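Local structure of DNA helicase RecQ (4Q48) at residues Thr182-Thr187 against Ala366-Ala371; Ser205-Pro210 against Gly319-Thr324. The protein probably couples ATP hydrolysis to translocation in the 3'-5' direction and the unwinding of duplex DNA, the piece described being its catalytic core with the helicase, zinc-binding and RQC regions. All blocks are in the same frame, centred on the assembly; numbering follows the deposited sequence.

Both contacts lie where the parts of the RecQ core meet, their centres about 15 Å apart and their nearest atoms about 5 Å apart. Along the chain the order is 182-187, 205-210, 319-324, 366-371, so contact 2 is enclosed by contact 1. Contact 1 ties the first helicase lobe to the long helix 359-376 of the zinc-binding region; contact 2 ties the connection between the two parallel sheets to helix 317-324 of the second lobe. They are linked by Lys368, which also pairs with Glu318 of that same helix, and by the 382-390 region, which supplies Tyr389 to contact 1 and Phe390 to contact 2. The two lobes and the zinc-binding region are thereby joined around one junction.

Contact 1. Residues Thr182-Thr187 against Ala366-Ala371; sequences TADERT and ASKLDA
Lys368 stretches its ammonium group to one carboxylate oxygen of Asp184, NZ meeting OD2 at 2.8 Å in a salt bridge. The lysine comes to the anti side of OD2, 34° out of the carboxylate plane. A bend at chi2 (-41°), followed by two extended torsions, carries NZ out from helix 359-376, and a long flexible chain suits this place because the backbones lie far apart: Asp184 CA and Lys368 CA are separated by 9.4 Å. NZ also pairs with Glu318 and bonds to Tyr389 OH, so two carboxylates probably stabilise its positive charge. Asp184 stands just before the first turn of helix 185-194, and its other oxygen, OD1, makes a weak bond to Glu185 N.

Two residues further on, Arg186 sets the edge of its guanidinium against Ser367 CB, which lies in the guanidinium plane, while Ser367 OG stands obliquely to the group, 2.9 Å from Arg186 NH2. The small serine lets the flat group come close to the helix; its OG bonds to Val364 O, while Arg186 is held by a salt bridge to Asp486 and a cation-pi contact with Trp153. The start of helix 185-194 is thus linked to the side of helix 359-376 through long side chains, with helix 382-389 touching Asp184 through Tyr389 and helix 342-354 packed against Ala366 and Leu369.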
# COMPACT_ATOMS: atom_id res chain seq x y z
N THR A 182 -1.15 -3.48 1.43
CA THR A 182 -0.47 -2.82 0.34
C THR A 182 -1.30 -3.12 -0.90
O THR A 182 -1.26 -4.22 -1.46
CB THR A 182 0.97 -3.30 0.15
OG1 THR A 182 1.01 -4.35 -0.84
CG2 THR A 182 1.54 -3.79 1.50
N ALA A 183 -1.96 -2.08 -1.38
CA ALA A 183 -3.00 -2.23 -2.39
C ALA A 183 -2.62 -1.65 -3.76
O ALA A 183 -3.46 -1.07 -4.45
CB ALA A 183 -4.30 -1.59 -1.89
N ASP A 184 -1.34 -1.80 -4.12
CA ASP A 184 -0.87 -1.51 -5.48
C ASP A 184 -1.85 -2.05 -6.55
O ASP A 184 -2.35 -3.17 -6.45
CB ASP A 184 0.54 -2.06 -5.67
CG ASP A 184 1.29 -1.39 -6.80
OD1 ASP A 184 0.66 -0.65 -7.57
OD2 ASP A 184 2.52 -1.58 -6.90
N GLU A 185 -2.13 -1.22 -7.56
CA GLU A 185 -3.24 -1.43 -8.48
C GLU A 185 -3.02 -2.62 -9.41
O GLU A 185 -3.94 -3.39 -9.66
CB GLU A 185 -3.43 -0.15 -9.29
CG GLU A 185 -4.48 -0.12 -10.38
CD GLU A 185 -4.29 1.10 -11.30
OE1 GLU A 185 -3.70 2.12 -10.84
OE2 GLU A 185 -4.71 1.05 -12.48
N ARG A 186 -1.79 -2.77 -9.90
CA ARG A 186 -1.31 -4.03 -10.49
C ARG A 186 -1.25 -5.22 -9.55
O ARG A 186 -1.27 -6.38 -9.99
CB ARG A 186 0.07 -3.79 -11.12
CG ARG A 186 -0.07 -3.22 -12.53
CD ARG A 186 1.24 -2.79 -13.12
NE ARG A 186 1.92 -1.88 -12.20
CZ ARG A 186 3.03 -1.22 -12.49
NH1 ARG A 186 3.60 -1.35 -13.68
NH2 ARG A 186 3.57 -0.41 -11.58
N THR A 187 -1.12 -4.95 -8.26
CA THR A 187 -1.10 -6.01 -7.26
C THR A 187 -2.51 -6.46 -6.87
O THR A 187 -2.76 -7.66 -6.74
CB THR A 187 -0.34 -5.56 -6.00
OG1 THR A 187 0.89 -4.94 -6.40
CG2 THR A 187 -0.07 -6.75 -5.10
N ALA A 366 11.14 0.70 -10.58
CA ALA A 366 11.01 1.87 -11.43
C ALA A 366 9.60 2.47 -11.37
O ALA A 366 9.43 3.69 -11.51
CB ALA A 366 11.38 1.53 -12.87
N SER A 367 8.58 1.62 -11.23
CA SER A 367 7.24 2.16 -11.09
C SER A 367 7.02 2.59 -9.64
O SER A 367 6.26 3.53 -9.39
CB SER A 367 6.18 1.17 -11.52
OG SER A 367 6.29 -0.00 -10.78
N LYS A 368 7.66 1.90 -8.68
CA LYS A 368 7.58 2.31 -7.28
C LYS A 368 7.97 3.76 -7.20
O LYS A 368 7.25 4.57 -6.61
CB LYS A 368 8.49 1.49 -6.37
CG LYS A 368 8.03 0.09 -6.04
CD LYS A 368 6.53 0.01 -5.77
CE LYS A 368 6.09 -1.40 -5.36
NZ LYS A 368 4.64 -1.49 -5.01
N LEU A 369 9.10 4.08 -7.82
CA LEU A 369 9.66 5.42 -7.85
C LEU A 369 8.77 6.38 -8.63
O LEU A 369 8.62 7.54 -8.25
CB LEU A 369 11.06 5.40 -8.47
CG LEU A 369 11.63 6.80 -8.70
CD1 LEU A 369 11.85 7.47 -7.36
CD2 LEU A 369 12.87 6.78 -9.55
N ASP A 370 8.20 5.92 -9.74
CA ASP A 370 7.33 6.77 -10.55
C ASP A 370 6.08 7.14 -9.76
O ASP A 370 5.60 8.28 -9.82
CB ASP A 370 6.93 6.07 -11.85
CG ASP A 370 5.96 6.92 -12.69
OD1 ASP A 370 6.39 7.90 -13.39
OD2 ASP A 370 4.74 6.60 -12.63
N ALA A 371 5.57 6.17 -9.02
CA ALA A 371 4.44 6.41 -8.19
C ALA A 371 4.80 7.50 -7.19
O ALA A 371 4.10 8.51 -7.07
CB ALA A 371 4.03 5.16 -7.50

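Contact 2. Residues Ser205-Pro210 against Gly319-Thr324; sequences SSFDRP and GYYQET
The linker between the two RecA-like lobes of the helicase passes through this contact: the loop from strand 202-204 to strand 212-218 meets helix 317-324 beside the nucleotide cleft. Tyr321 reaches across from the helix and its OH donates a hydrogen bond to Phe207 O; the modelled 2.4 Å is very short, and at this resolution its exact length is doubtful. The oxygen lies in the plane of the tyrosine ring, at its edge. With CG anti to the backbone N (chi1 -179°), the phenol is thrown outward from the helix, and tyrosine suits the site by joining a reaching hydroxyl to a flat apolar surface.

Phe207 uses that surface. Its ring edge points at the tyrosine face in an offset edge-to-face pair, with planes at 68° and centroids 5.9 Å apart, while its CB packs 4.0 Å from Tyr321 CZ. Phe390 meets both rings. The loop itself is shaped by an ST turn, in which Asp208 N bonds to Ser206 OG at 3.1 Å. The side chain of Phe207 lies about 7 Å from that of Lys52, a P-loop residue that binds ADP in this protein, though no nucleotide is bound here. Further along, Arg209 CG lies 4.1 Å from Tyr321 OH, and Arg209 NH1 bonds to Gly325 O just beyond the helix.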
# COMPACT_ATOMS: atom_id res chain seq x y z
N SER A 205 -11.26 -0.38 3.25
CA SER A 205 -11.52 0.43 4.44
C SER A 205 -10.59 1.64 4.34
O SER A 205 -9.54 1.56 3.69
CB SER A 205 -11.30 -0.36 5.73
OG SER A 205 -11.00 0.49 6.83
N SER A 206 -10.92 2.73 5.02
CA SER A 206 -10.12 3.92 4.80
C SER A 206 -8.70 3.81 5.31
O SER A 206 -8.44 3.29 6.40
CB SER A 206 -10.79 5.13 5.43
OG SER A 206 -10.13 6.30 5.03
N PHE A 207 -7.77 4.28 4.48
CA PHE A 207 -6.36 4.43 4.82
C PHE A 207 -6.10 5.84 5.37
O PHE A 207 -5.03 6.13 5.91
CB PHE A 207 -5.50 4.18 3.60
CG PHE A 207 -5.41 2.74 3.22
CD1 PHE A 207 -6.46 2.13 2.51
CD2 PHE A 207 -4.29 1.97 3.55
CE1 PHE A 207 -6.38 0.78 2.15
CE2 PHE A 207 -4.21 0.62 3.18
CZ PHE A 207 -5.26 0.03 2.48
N ASP A 208 -7.09 6.70 5.23
CA ASP A 208 -6.89 8.07 5.57
C ASP A 208 -6.54 8.22 7.05
O ASP A 208 -6.96 7.44 7.90
CB ASP A 208 -8.11 8.91 5.23
CG ASP A 208 -7.83 10.40 5.31
OD1 ASP A 208 -6.63 10.76 5.31
OD2 ASP A 208 -8.80 11.18 5.36
N ARG A 209 -5.68 9.19 7.31
CA ARG A 209 -5.36 9.59 8.66
C ARG A 209 -5.54 11.10 8.73
O ARG A 209 -4.59 11.85 8.70
CB ARG A 209 -3.94 9.15 9.02
CG ARG A 209 -3.69 7.64 8.86
CD ARG A 209 -4.17 6.83 10.07
NE ARG A 209 -3.84 7.40 11.38
CZ ARG A 209 -2.65 7.28 11.96
NH1 ARG A 209 -1.67 6.59 11.38
NH2 ARG A 209 -2.44 7.82 13.14
N PRO A 210 -6.79 11.55 8.81
CA PRO A 210 -7.16 12.97 8.72
C PRO A 210 -6.35 13.94 9.61
O PRO A 210 -6.17 15.12 9.26
CB PRO A 210 -8.62 12.96 9.16
CG PRO A 210 -9.10 11.58 8.78
CD PRO A 210 -7.96 10.69 9.08
N GLY A 319 6.15 2.32 2.00
CA GLY A 319 7.03 2.71 3.08
C GLY A 319 6.73 4.09 3.62
O GLY A 319 6.73 4.31 4.83
N TYR A 320 6.46 5.02 2.71
CA TYR A 320 6.14 6.39 3.08
C TYR A 320 4.88 6.40 3.94
O TYR A 320 4.82 7.08 4.98
CB TYR A 320 6.00 7.26 1.83
CG TYR A 320 5.54 8.66 2.12
CD1 TYR A 320 6.40 9.62 2.62
CD2 TYR A 320 4.21 9.02 1.92
CE1 TYR A 320 5.96 10.91 2.90
CE2 TYR A 320 3.77 10.29 2.19
CZ TYR A 320 4.63 11.24 2.68
OH TYR A 320 4.15 12.51 2.94
N TYR A 321 3.88 5.65 3.53
CA TYR A 321 2.64 5.59 4.29
C TYR A 321 2.83 4.95 5.68
O TYR A 321 2.26 5.40 6.68
CB TYR A 321 1.58 4.83 3.51
CG TYR A 321 0.28 4.75 4.23
CD1 TYR A 321 -0.64 5.79 4.16
CD2 TYR A 321 -0.01 3.66 5.03
CE1 TYR A 321 -1.84 5.73 4.84
CE2 TYR A 321 -1.20 3.59 5.73
CZ TYR A 321 -2.11 4.62 5.63
OH TYR A 321 -3.28 4.51 6.31
N GLN A 322 3.64 3.89 5.75
CA GLN A 322 3.80 3.25 7.04
C GLN A 322 4.62 4.19 7.92
O GLN A 322 4.32 4.36 9.11
CB GLN A 322 4.49 1.88 6.95
CG GLN A 322 5.15 1.50 8.29
CD GLN A 322 6.11 0.31 8.25
OE1 GLN A 322 6.96 0.21 7.36
NE2 GLN A 322 6.00 -0.57 9.25
N GLU A 323 5.62 4.84 7.34
CA GLU A 323 6.46 5.70 8.14
C GLU A 323 5.72 6.95 8.64
O GLU A 323 5.64 7.18 9.83
CB GLU A 323 7.71 6.09 7.36
CG GLU A 323 8.75 5.01 7.35
CD GLU A 323 9.63 5.06 6.12
OE1 GLU A 323 9.82 6.17 5.57
OE2 GLU A 323 10.12 3.99 5.68
N THR A 324 5.14 7.74 7.75
CA THR A 324 4.35 8.87 8.19
C THR A 324 3.23 8.44 9.14
O THR A 324 2.80 9.20 10.01
CB THR A 324 3.71 9.63 7.00
OG1 THR A 324 2.79 8.76 6.34
CG2 THR A 324 4.74 10.13 6.02